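PDB 1V9C: precorrin-8x Methyl Mutase from Thermus thermophilus, which probably catalyses the methyl-shifting isomerisation of precorrin-8X, a late rearrangement of the corrin ring in adenosylcobalamin biosynthesis. Local coordinates for residues Val93-His98 and Pro137-Ala142; Ala115-Ala120 and Gly124-Ala129; Glu145-Arg148 and Arg152-Leu155; Glu168-Leu173 and Trp180-Gly185. One frame throughout, in Å; residues are numbered along the deposited sequence.

Contact 1 (Val93-His98 and Pro137-Ala142); sequences VELLAH and PTFLLA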
loop_
_atom_site.group_PDB
_atom_site.type_symbol
_atom_site.label_atom_id
_atom_site.label_comp_id
_atom_site.label_asym_id
_atom_site.label_seq_id
_atom_site.Cartn_x
_atom_site.Cartn_y
_atom_site.Cartn_z
ATOM N N VAL B 93 9.446 0.699 -13.622
ATOM C CA VAL B 93 10.558 1.557 -13.257
ATOM C C VAL B 93 10.165 2.487 -12.113
ATOM O O VAL B 93 9.243 3.295 -12.239
ATOM C CB VAL B 93 11.037 2.391 -14.457
ATOM C CG1 VAL B 93 12.102 3.382 -14.004
ATOM C CG2 VAL B 93 11.609 1.463 -15.517
ATOM N N GLU B 94 10.864 2.334 -10.992
ATOM C CA GLU B 94 10.653 3.142 -9.803
ATOM C C GLU B 94 11.579 4.355 -9.920
ATOM O O GLU B 94 12.796 4.249 -9.744
ATOM C CB GLU B 94 10.971 2.311 -8.551
ATOM C CG GLU B 94 11.362 3.113 -7.305
ATOM C CD GLU B 94 10.324 4.132 -6.883
ATOM O OE1 GLU B 94 10.557 4.837 -5.873
ATOM O OE2 GLU B 94 9.277 4.231 -7.555
ATOM N N LEU B 95 10.990 5.506 -10.216
ATOM C CA LEU B 95 11.752 6.734 -10.406
ATOM C C LEU B 95 12.310 7.443 -9.168
ATOM O O LEU B 95 13.517 7.675 -9.087
ATOM C CB LEU B 95 10.922 7.717 -11.239
ATOM C CG LEU B 95 10.542 7.254 -12.653
ATOM C CD1 LEU B 95 9.656 8.290 -13.333
ATOM C CD2 LEU B 95 11.800 7.026 -13.470
ATOM N N LEU B 96 11.452 7.788 -8.211
ATOM C CA LEU B 96 11.890 8.498 -7.005
ATOM C C LEU B 96 13.030 7.869 -6.212
ATOM O O LEU B 96 13.814 8.579 -5.582
ATOM C CB LEU B 96 10.705 8.746 -6.069
ATOM C CG LEU B 96 9.702 9.787 -6.563
ATOM C CD1 LEU B 96 8.668 10.026 -5.480
ATOM C CD2 LEU B 96 10.412 11.091 -6.898
ATOM N N ALA B 97 13.127 6.546 -6.230
ATOM C CA ALA B 97 14.198 5.877 -5.504
ATOM C C ALA B 97 15.295 5.443 -6.468
ATOM O O ALA B 97 16.251 4.788 -6.067
ATOM C CB ALA B 97 13.651 4.668 -4.757
ATOM N N HIS B 98 15.147 5.814 -7.738
ATOM C CA HIS B 98 16.117 5.462 -8.773
ATOM C C HIS B 98 17.490 6.073 -8.462
ATOM O O HIS B 98 17.585 7.218 -8.011
ATOM C CB HIS B 98 15.617 5.956 -10.132
ATOM C CG HIS B 98 16.268 5.284 -11.299
ATOM N ND1 HIS B 98 17.627 5.321 -11.517
ATOM C CD2 HIS B 98 15.742 4.565 -12.319
ATOM C CE1 HIS B 98 17.912 4.654 -12.621
ATOM N NE2 HIS B 98 16.785 4.186 -13.128
ATOM N N PRO B 137 2.864 14.074 -4.668
ATOM C CA PRO B 137 2.079 15.113 -5.348
ATOM C C PRO B 137 2.956 16.028 -6.207
ATOM O O PRO B 137 2.591 16.378 -7.329
ATOM C CB PRO B 137 1.439 15.886 -4.192
ATOM C CG PRO B 137 1.325 14.864 -3.118
ATOM C CD PRO B 137 2.657 14.145 -3.211
ATOM N N THR B 138 4.105 16.425 -5.664
ATOM C CA THR B 138 5.008 17.306 -6.393
ATOM C C THR B 138 5.510 16.584 -7.640
ATOM O O THR B 138 5.928 17.208 -8.614
ATOM C CB THR B 138 6.220 17.738 -5.526
ATOM O OG1 THR B 138 7.070 16.614 -5.293
ATOM C CG2 THR B 138 5.754 18.291 -4.189
ATOM N N PHE B 139 5.469 15.260 -7.609
ATOM C CA PHE B 139 5.901 14.497 -8.763
ATOM C C PHE B 139 4.843 14.650 -9.860
ATOM O O PHE B 139 5.165 14.854 -11.025
ATOM C CB PHE B 139 6.064 13.019 -8.401
ATOM C CG PHE B 139 6.388 12.140 -9.577
ATOM C CD1 PHE B 139 7.628 12.216 -10.197
ATOM C CD2 PHE B 139 5.440 11.254 -10.079
ATOM C CE1 PHE B 139 7.925 11.422 -11.301
ATOM C CE2 PHE B 139 5.728 10.451 -11.189
ATOM C CZ PHE B 139 6.972 10.535 -11.800
ATOM N N LEU B 140 3.579 14.560 -9.469
ATOM C CA LEU B 140 2.466 14.675 -10.409
ATOM C C LEU B 140 2.391 16.083 -11.008
ATOM O O LEU B 140 1.935 16.266 -12.132
ATOM C CB LEU B 140 1.152 14.337 -9.704
ATOM C CG LEU B 140 -0.082 14.289 -10.604
ATOM C CD1 LEU B 140 0.148 13.290 -11.740
ATOM C CD2 LEU B 140 -1.288 13.885 -9.774
ATOM N N LEU B 141 2.834 17.072 -10.240
ATOM C CA LEU B 141 2.847 18.450 -10.709
ATOM C C LEU B 141 3.984 18.636 -11.707
ATOM O O LEU B 141 3.798 19.250 -12.750
ATOM C CB LEU B 141 3.031 19.408 -9.537
ATOM C CG LEU B 141 1.764 19.676 -8.744
ATOM C CD1 LEU B 141 2.090 20.593 -7.583
ATOM C CD2 LEU B 141 0.714 20.301 -9.650
ATOM N N ALA B 142 5.160 18.111 -11.384
ATOM C CA ALA B 142 6.302 18.212 -12.288
ATOM C C ALA B 142 5.893 17.540 -13.592
ATOM O O ALA B 142 5.984 18.138 -14.658
ATOM C CB ALA B 142 7.516 17.514 -11.693
#
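Leu95 and Phe139 form the close half of this contact. One methyl of the leucine, CD1, comes up to the far end of the phenyl ring, 3.8 Å from CZ and 4.1 Å from CE1, and the two side chains cross at about a right angle, the methyl meeting the ring obliquely. Phe139 reaches this far because its CG lies anti to the backbone N (chi1 175°), which throws the ring away from helix 137-147 and toward the turn. A large flat residue suits the place, since the nearest backbones are still 8.7 Å apart between the CA atoms of Leu96 and Phe139. Ala116 and Val117 of helix 112-122 also pack against the ring, and Ala116, being small, lies close to Leu95 and Leu96 as well. In the doubly wound alpha/beta sheet, strand 92-94 is an outermost strand of this chain, and the contact joins the turn at its C-terminal end to the first turns of helix 137-147. The other half is looser. Leu96 CD2 stops 4.5 Å from Phe139 CD1, and this leucine is partly exposed. Leu96 is itself part of a type I turn from Leu95 to His98, closed by His98 N bonding to Leu95 O at 2.8 Å. On the solvent side, exposed Ala97 gives its N to Glu94 OE1 in a weak bond of 3.1 Å, bent to 127° at the hydrogen. His98, the N-cap of helix 99-107, directs ND1 to the backbone N of Glu100, again weakly.

Contact 2 (Ala115-Ala120 and Gly124-Ala129); sequences AAVAYA and GLLDGA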
loop_
_atom_site.group_PDB
_atom_site.type_symbol
_atom_site.label_atom_id
_atom_site.label_comp_id
_atom_site.label_asym_id
_atom_site.label_seq_id
_atom_site.Cartn_x
_atom_site.Cartn_y
_atom_site.Cartn_z
ATOM N N ALA B 115 13.971 15.615 -10.525
ATOM C CA ALA B 115 15.012 14.792 -11.105
ATOM C C ALA B 115 14.360 13.591 -11.765
ATOM O O ALA B 115 14.730 13.208 -12.876
ATOM C CB ALA B 115 15.984 14.336 -10.022
ATOM N N ALA B 116 13.378 13.008 -11.077
ATOM C CA ALA B 116 12.667 11.833 -11.576
ATOM C C ALA B 116 12.055 12.050 -12.958
ATOM O O ALA B 116 12.320 11.286 -13.881
ATOM C CB ALA B 116 11.589 11.416 -10.584
ATOM N N VAL B 117 11.230 13.081 -13.097
ATOM C CA VAL B 117 10.604 13.375 -14.387
ATOM C C VAL B 117 11.671 13.738 -15.424
ATOM O O VAL B 117 11.756 13.122 -16.490
ATOM C CB VAL B 117 9.619 14.556 -14.283
ATOM C CG1 VAL B 117 8.891 14.731 -15.601
ATOM C CG2 VAL B 117 8.639 14.322 -13.156
ATOM N N ALA B 118 12.475 14.749 -15.101
ATOM C CA ALA B 118 13.547 15.201 -15.982
ATOM C C ALA B 118 14.333 13.994 -16.464
ATOM O O ALA B 118 14.598 13.849 -17.656
ATOM C CB ALA B 118 14.468 16.163 -15.238
ATOM N N TYR B 119 14.705 13.128 -15.530
ATOM C CA TYR B 119 15.441 11.926 -15.882
ATOM C C TYR B 119 14.616 11.083 -16.851
ATOM O O TYR B 119 15.079 10.745 -17.940
ATOM C CB TYR B 119 15.742 11.095 -14.640
ATOM C CG TYR B 119 16.360 9.756 -14.973
ATOM C CD1 TYR B 119 17.725 9.638 -15.211
ATOM C CD2 TYR B 119 15.566 8.615 -15.114
ATOM C CE1 TYR B 119 18.288 8.422 -15.582
ATOM C CE2 TYR B 119 16.122 7.391 -15.489
ATOM C CZ TYR B 119 17.484 7.305 -15.723
ATOM O OH TYR B 119 18.046 6.111 -16.106
ATOM N N ALA B 120 13.394 10.749 -16.436
ATOM C CA ALA B 120 12.481 9.936 -17.235
ATOM C C ALA B 120 12.292 10.514 -18.620
ATOM O O ALA B 120 12.351 9.796 -19.612
ATOM C CB ALA B 120 11.130 9.828 -16.541
ATOM N N GLY B 124 13.711 9.325 -22.390
ATOM C CA GLY B 124 12.649 8.882 -23.268
ATOM C C GLY B 124 11.905 7.712 -22.657
ATOM O O GLY B 124 11.959 6.596 -23.174
ATOM N N LEU B 125 11.217 7.965 -21.546
ATOM C CA LEU B 125 10.460 6.927 -20.857
ATOM C C LEU B 125 9.008 7.317 -20.673
ATOM O O LEU B 125 8.159 6.456 -20.460
ATOM C CB LEU B 125 11.062 6.637 -19.480
ATOM C CG LEU B 125 12.491 6.092 -19.424
ATOM C CD1 LEU B 125 12.871 5.814 -17.976
ATOM C CD2 LEU B 125 12.598 4.834 -20.252
ATOM N N LEU B 126 8.722 8.610 -20.764
ATOM C CA LEU B 126 7.365 9.097 -20.573
ATOM C C LEU B 126 6.418 8.826 -21.715
ATOM O O LEU B 126 5.219 8.637 -21.502
ATOM C CB LEU B 126 7.368 10.598 -20.298
ATOM C CG LEU B 126 7.953 11.050 -18.969
ATOM C CD1 LEU B 126 7.838 12.554 -18.874
ATOM C CD2 LEU B 126 7.220 10.380 -17.829
ATOM N N ASP B 127 6.939 8.818 -22.932
ATOM C CA ASP B 127 6.086 8.591 -24.080
ATOM C C ASP B 127 5.725 7.124 -24.236
ATOM O O ASP B 127 6.597 6.259 -24.360
ATOM C CB ASP B 127 6.755 9.143 -25.341
ATOM C CG ASP B 127 6.909 10.662 -25.298
ATOM O OD1 ASP B 127 5.884 11.368 -25.164
ATOM O OD2 ASP B 127 8.054 11.148 -25.390
ATOM N N GLY B 128 4.419 6.864 -24.212
ATOM C CA GLY B 128 3.901 5.513 -24.335
ATOM C C GLY B 128 3.788 4.814 -22.991
ATOM O O GLY B 128 3.293 3.694 -22.902
ATOM N N ALA B 129 4.225 5.486 -21.934
ATOM C CA ALA B 129 4.205 4.889 -20.607
ATOM C C ALA B 129 2.957 5.104 -19.767
ATOM O O ALA B 129 2.192 6.050 -19.973
ATOM C CB ALA B 129 5.416 5.348 -19.828
#
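Ala120 and Leu125 meet in a helix C-cap of the Schellman type, at the point where helix 112-122 ends and the chain turns toward strand 130-133. Gly124 is the first residue to leave helical geometry, and its positive phi of 65°, easy for glycine, turns the chain out of the helix. The characteristic long-span bond of the motif runs from Leu125 N to Ala120 O at 2.9 Å; it is noticeably bent at the hydrogen, 132°, and the donor is tilted from the carbonyl plane. The hydrophobic partner of a Schellman cap is present too: Ala120 CB lies 4.3 Å from Leu125 CB, and Leu125 CB also rests on the Ala120 oxygen. Alanine suits that position because the returning backbone passes close beside it. The leucine slants back beside the last turns, bringing CD1 obliquely to the Tyr119 ring, 4.4 Å from CE2. Leu126 continues the apolar seam with both branches. CD2 approaches Ala120 CB at 4.2 Å, while CD1 reaches Val117 CG1 at 4.1 Å, those two side chains crossing roughly at right angles. Val117 offers this methyl because CG1 stands anti to the backbone N (chi1 -174°). Leu126 then opens a type II turn to Ala129, with glycine at position 128 where a side chain would strike the preceding carbonyl. Around this cap, Val117 also packs on helix 137-147 through Ala142 and Ala146, Tyr119 lies against helix 99-107, and Leu126 reaches Leu70 of strand 69-71.

Contact 3 (Glu145-Arg148 and Arg152-Leu155); sequences EAIR and RPAL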
loop_
_atom_site.group_PDB
_atom_site.type_symbol
_atom_site.label_atom_id
_atom_site.label_comp_id
_atom_site.label_asym_id
_atom_site.label_seq_id
_atom_site.Cartn_x
_atom_site.Cartn_y
_atom_site.Cartn_z
ATOM N N GLU B 145 3.540 19.470 -15.751
ATOM C CA GLU B 145 4.188 20.595 -16.398
ATOM C C GLU B 145 4.986 20.023 -17.560
ATOM O O GLU B 145 5.026 20.602 -18.644
ATOM C CB GLU B 145 5.103 21.311 -15.403
ATOM C CG GLU B 145 4.361 21.750 -14.142
ATOM C CD GLU B 145 5.209 22.570 -13.183
ATOM O OE1 GLU B 145 4.698 22.919 -12.091
ATOM O OE2 GLU B 145 6.377 22.870 -13.517
ATOM N N ALA B 146 5.597 18.864 -17.331
ATOM C CA ALA B 146 6.387 18.192 -18.352
ATOM C C ALA B 146 5.507 17.745 -19.512
ATOM O O ALA B 146 5.989 17.560 -20.631
ATOM C CB ALA B 146 7.102 16.992 -17.755
ATOM N N ILE B 147 4.217 17.570 -19.239
ATOM C CA ILE B 147 3.265 17.153 -20.262
ATOM C C ILE B 147 2.945 18.337 -21.172
ATOM O O ILE B 147 2.668 18.161 -22.358
ATOM C CB ILE B 147 1.948 16.601 -19.617
ATOM C CG1 ILE B 147 2.192 15.191 -19.062
ATOM C CG2 ILE B 147 0.811 16.582 -20.633
ATOM C CD1 ILE B 147 0.967 14.552 -18.427
ATOM N N ARG B 148 2.990 19.542 -20.605
ATOM C CA ARG B 148 2.707 20.758 -21.364
ATOM C C ARG B 148 3.883 21.116 -22.267
ATOM O O ARG B 148 3.784 22.015 -23.097
ATOM C CB ARG B 148 2.405 21.928 -20.425
ATOM C CG ARG B 148 1.119 21.795 -19.610
ATOM C CD ARG B 148 -0.126 21.708 -20.484
ATOM N NE ARG B 148 -1.331 21.911 -19.687
ATOM C CZ ARG B 148 -2.577 21.799 -20.148
ATOM N NH1 ARG B 148 -2.797 21.474 -21.419
ATOM N NH2 ARG B 148 -3.609 22.029 -19.338
ATOM N N ARG B 152 4.143 12.733 -23.637
ATOM C CA ARG B 152 2.873 12.051 -23.895
ATOM C C ARG B 152 2.785 10.619 -23.333
ATOM O O ARG B 152 2.936 9.627 -24.059
ATOM C CB ARG B 152 2.573 12.037 -25.405
ATOM C CG ARG B 152 2.404 13.427 -26.024
ATOM C CD ARG B 152 1.423 14.277 -25.214
ATOM N NE ARG B 152 1.324 15.644 -25.713
ATOM C CZ ARG B 152 0.820 16.663 -25.023
ATOM N NH1 ARG B 152 0.366 16.478 -23.792
ATOM N NH2 ARG B 152 0.762 17.870 -25.569
ATOM N N PRO B 153 2.547 10.499 -22.018
ATOM C CA PRO B 153 2.436 9.177 -21.388
ATOM C C PRO B 153 1.151 8.538 -21.906
ATOM O O PRO B 153 0.175 9.237 -22.161
ATOM C CB PRO B 153 2.336 9.508 -19.901
ATOM C CG PRO B 153 2.998 10.852 -19.782
ATOM C CD PRO B 153 2.503 11.570 -21.010
ATOM N N ALA B 154 1.141 7.225 -22.073
ATOM C CA ALA B 154 -0.064 6.567 -22.559
ATOM C C ALA B 154 -1.206 6.782 -21.579
ATOM O O ALA B 154 -2.339 7.015 -21.995
ATOM C CB ALA B 154 0.186 5.072 -22.758
ATOM N N LEU B 155 -0.911 6.711 -20.279
ATOM C CA LEU B 155 -1.934 6.899 -19.244
ATOM C C LEU B 155 -1.330 7.300 -17.909
ATOM O O LEU B 155 -0.242 6.859 -17.557
ATOM C CB LEU B 155 -2.750 5.612 -19.060
ATOM C CG LEU B 155 -3.657 5.531 -17.819
ATOM C CD1 LEU B 155 -4.817 6.548 -17.894
ATOM C CD2 LEU B 155 -4.204 4.116 -17.722
#
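Ile147 touches both Arg152 and Pro153, and apolar contact is the simpler of its two dealings. Its CG1 branch packs against the proline ring, 4.1 Å from CD. A buried, wholly apolar side chain suits this place near the end of helix 137-147, and the rigid proline gives the returning chain a compact, hydrocarbon surface with no N-H to satisfy. Pro177 and Val178 also touch Ile147. The contact lies in the helix-to-strand connection of a beta-alpha-beta crossover, in which strand 130-133, helix 137-147 and the adjacent parallel strand 155-158 follow one another.

Ile147 O lies over one face of the Arg152 guanidinium, 3.2 Å from NH1 and 3.6 Å from CZ. No hydrogen bond results, because the N-H bonds lie in the plane of the group and do not aim at an oxygen above it. Although the CB of Arg152 points away from the helix, a bend at chi2 (-50°) folds the chain back and carries its flat end there. NH1 is also modelled 3.2 Å from Ile147 CG2, a spacing so short that its detail is doubtful.

At its main chain the arginine is hydrogen-bonded twice over, its N to the side-chain OD1 of Asp127 and its backbone to Gly128. With the side chain exposed and also touching a crystal neighbour, the pose may owe something to the lattice. A cation laid over a carbonyl at a helix C-terminal end is probably favoured electrostatically, without the directional hold of a hydrogen bond.

Contact 4 (Glu168-Leu173 and Trp180-Gly185); sequences EAKRAL and WIVTEG. With SO4 (sulfate ion), chain G.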
loop_
_atom_site.group_PDB
_atom_site.type_symbol
_atom_site.label_atom_id
_atom_site.label_comp_id
_atom_site.label_asym_id
_atom_site.label_seq_id
_atom_site.Cartn_x
_atom_site.Cartn_y
_atom_site.Cartn_z
ATOM N N GLU B 168 -4.472 19.953 -5.469
ATOM C CA GLU B 168 -4.071 20.720 -6.639
ATOM C C GLU B 168 -3.347 19.860 -7.670
ATOM O O GLU B 168 -3.468 20.085 -8.874
ATOM C CB GLU B 168 -3.200 21.903 -6.210
ATOM C CG GLU B 168 -1.739 21.785 -6.561
ATOM C CD GLU B 168 -0.953 23.013 -6.151
ATOM O OE1 GLU B 168 -0.914 23.308 -4.937
ATOM O OE2 GLU B 168 -0.377 23.678 -7.040
ATOM N N ALA B 169 -2.599 18.872 -7.189
ATOM C CA ALA B 169 -1.866 17.970 -8.071
ATOM C C ALA B 169 -2.844 17.194 -8.949
ATOM O O ALA B 169 -2.586 16.944 -10.134
ATOM C CB ALA B 169 -1.030 17.004 -7.245
ATOM N N LYS B 170 -3.972 16.814 -8.365
ATOM C CA LYS B 170 -4.970 16.076 -9.108
ATOM C C LYS B 170 -5.681 16.998 -10.095
ATOM O O LYS B 170 -5.924 16.615 -11.239
ATOM C CB LYS B 170 -5.947 15.411 -8.139
ATOM C CG LYS B 170 -5.254 14.330 -7.313
ATOM C CD LYS B 170 -6.104 13.805 -6.183
ATOM C CE LYS B 170 -5.352 12.715 -5.432
ATOM N NZ LYS B 170 -6.235 11.940 -4.537
ATOM N N ARG B 171 -6.001 18.215 -9.668
ATOM C CA ARG B 171 -6.647 19.169 -10.569
ATOM C C ARG B 171 -5.724 19.395 -11.768
ATOM O O ARG B 171 -6.154 19.331 -12.917
ATOM C CB ARG B 171 -6.898 20.494 -9.852
ATOM C CG ARG B 171 -8.369 20.816 -9.648
ATOM C CD ARG B 171 -8.547 21.990 -8.686
ATOM N NE ARG B 171 -8.218 21.625 -7.307
ATOM C CZ ARG B 171 -8.044 22.498 -6.320
ATOM N NH1 ARG B 171 -8.162 23.798 -6.547
ATOM N NH2 ARG B 171 -7.758 22.070 -5.100
ATOM N N ALA B 172 -4.448 19.635 -11.502
ATOM C CA ALA B 172 -3.498 19.849 -12.581
ATOM C C ALA B 172 -3.505 18.673 -13.556
ATOM O O ALA B 172 -3.136 18.825 -14.728
ATOM C CB ALA B 172 -2.115 20.037 -12.022
ATOM N N LEU B 173 -3.915 17.501 -13.077
ATOM C CA LEU B 173 -3.951 16.320 -13.933
ATOM C C LEU B 173 -5.281 16.191 -14.681
ATOM O O LEU B 173 -5.314 15.872 -15.871
ATOM C CB LEU B 173 -3.704 15.059 -13.098
ATOM C CG LEU B 173 -3.839 13.722 -13.832
ATOM C CD1 LEU B 173 -2.770 13.632 -14.925
ATOM C CD2 LEU B 173 -3.687 12.574 -12.842
ATOM N N TRP B 180 -6.410 9.803 -18.065
ATOM C CA TRP B 180 -6.063 9.588 -16.675
ATOM C C TRP B 180 -7.180 8.962 -15.861
ATOM O O TRP B 180 -8.321 8.856 -16.318
ATOM C CB TRP B 180 -5.677 10.920 -16.040
ATOM C CG TRP B 180 -6.670 12.005 -16.365
ATOM C CD1 TRP B 180 -6.542 12.973 -17.321
ATOM C CD2 TRP B 180 -7.959 12.201 -15.766
ATOM N NE1 TRP B 180 -7.669 13.761 -17.354
ATOM C CE2 TRP B 180 -8.554 13.313 -16.411
ATOM C CE3 TRP B 180 -8.667 11.551 -14.747
ATOM C CZ2 TRP B 180 -9.828 13.784 -16.073
ATOM C CZ3 TRP B 180 -9.934 12.018 -14.412
ATOM C CH2 TRP B 180 -10.499 13.127 -15.071
ATOM N N ILE B 181 -6.815 8.552 -14.651
ATOM C CA ILE B 181 -7.731 7.972 -13.678
ATOM C C ILE B 181 -7.273 8.592 -12.372
ATOM O O ILE B 181 -6.083 8.550 -12.025
ATOM C CB ILE B 181 -7.610 6.463 -13.557
ATOM C CG1 ILE B 181 -7.810 5.803 -14.923
ATOM C CG2 ILE B 181 -8.648 5.960 -12.546
ATOM C CD1 ILE B 181 -7.777 4.302 -14.871
ATOM N N VAL B 182 -8.227 9.170 -11.656
ATOM C CA VAL B 182 -7.945 9.865 -10.427
ATOM C C VAL B 182 -8.855 9.462 -9.273
ATOM O O VAL B 182 -9.993 9.053 -9.487
ATOM C CB VAL B 182 -8.083 11.403 -10.680
ATOM C CG1 VAL B 182 -8.271 12.147 -9.387
ATOM C CG2 VAL B 182 -6.837 11.927 -11.381
ATOM N N THR B 183 -8.337 9.564 -8.052
ATOM C CA THR B 183 -9.135 9.310 -6.855
ATOM C C THR B 183 -9.306 10.714 -6.276
ATOM O O THR B 183 -8.374 11.292 -5.720
ATOM C CB THR B 183 -8.419 8.399 -5.807
ATOM O OG1 THR B 183 -7.122 8.924 -5.495
ATOM C CG2 THR B 183 -8.283 6.980 -6.338
ATOM N N GLU B 184 -10.499 11.265 -6.458
ATOM C CA GLU B 184 -10.835 12.609 -5.996
ATOM C C GLU B 184 -10.594 12.776 -4.499
ATOM O O GLU B 184 -10.848 11.861 -3.718
ATOM C CB GLU B 184 -12.311 12.896 -6.300
ATOM C CG GLU B 184 -12.730 12.638 -7.743
ATOM C CD GLU B 184 -12.866 13.908 -8.562
ATOM O OE1 GLU B 184 -11.831 14.526 -8.900
ATOM O OE2 GLU B 184 -14.020 14.291 -8.857
ATOM N N GLY B 185 -10.086 13.940 -4.107
ATOM C CA GLY B 185 -9.860 14.206 -2.705
ATOM C C GLY B 185 -8.467 13.938 -2.180
ATOM O O GLY B 185 -7.490 13.984 -2.936
HETATM S S SO4 G . -3.654 20.696 -1.064
HETATM O O1 SO4 G . -2.462 21.213 -0.374
HETATM O O2 SO4 G . -3.670 21.149 -2.475
HETATM O O3 SO4 G . -4.869 21.206 -0.386
HETATM O O4 SO4 G . -3.642 19.218 -1.002
#
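Lys170 leaves the helix with CG beside the backbone N (chi1 -66°) and is extended beyond that point, which carries NZ past Val182 to the end of strand 180-183. Leu173 turns the other way, CG anti to its N (chi1 175°), which brings CG to 4.0 Å from Trp180 CB and CD2 to 3.5 Å from Val182 CG2. NZ gives bonds to two carbonyls: Thr183 O, nearly in line with the C=O and modelled at 2.5 Å, too short for its length to be trusted, and Gly185 O at 2.9 Å, where the donor stands well above the carbonyl plane. Gly185 has backbone angles that a side chain would obstruct. Thr183 OG1 is hydrogen-bonded to Lys187 O.

The Leu173 oxygen sits over one face of the indole, 3.5 Å from Trp180 CD1. Helix and strand run nearly antiparallel (155°), as successive members of the beta-alpha-beta unit 155-158, 166-174, 180-183. At the helix N-terminal end a sulfate, probably from the crystallisation liquor, takes a weak bond from Glu168 N and others from Asn165 N and Leu167 N.

Pro160 O gives NZ a third acceptor, so the buried amine has several carbonyl dipoles that would probably stabilise a positive charge while tying helix to strand end.

In the fold
All four contacts are largely buried, but contact 3 comes to the surface through an exposed arginine and contact 2 through its capping glycine. Contacts 1 and 3 use opposite ends of helix 137-147. Contacts 1 and 2 meet where Phe139 packs on helix 112-122, contact 2 being nested in the chain loop that contact 1 closes. Contacts 2 and 3 are helix-to-strand returns that adjoin each other. Contact 4, closest to the chain's centre, meets contact 1 where Leu140 and Leu141 pack on Ala169 and Ala172. Chemistry differs accordingly: purely apolar across contact 1, backbone capping in contact 2, a guanidinium face under a carbonyl oxygen in contact 3, a buried lysine in contact 4.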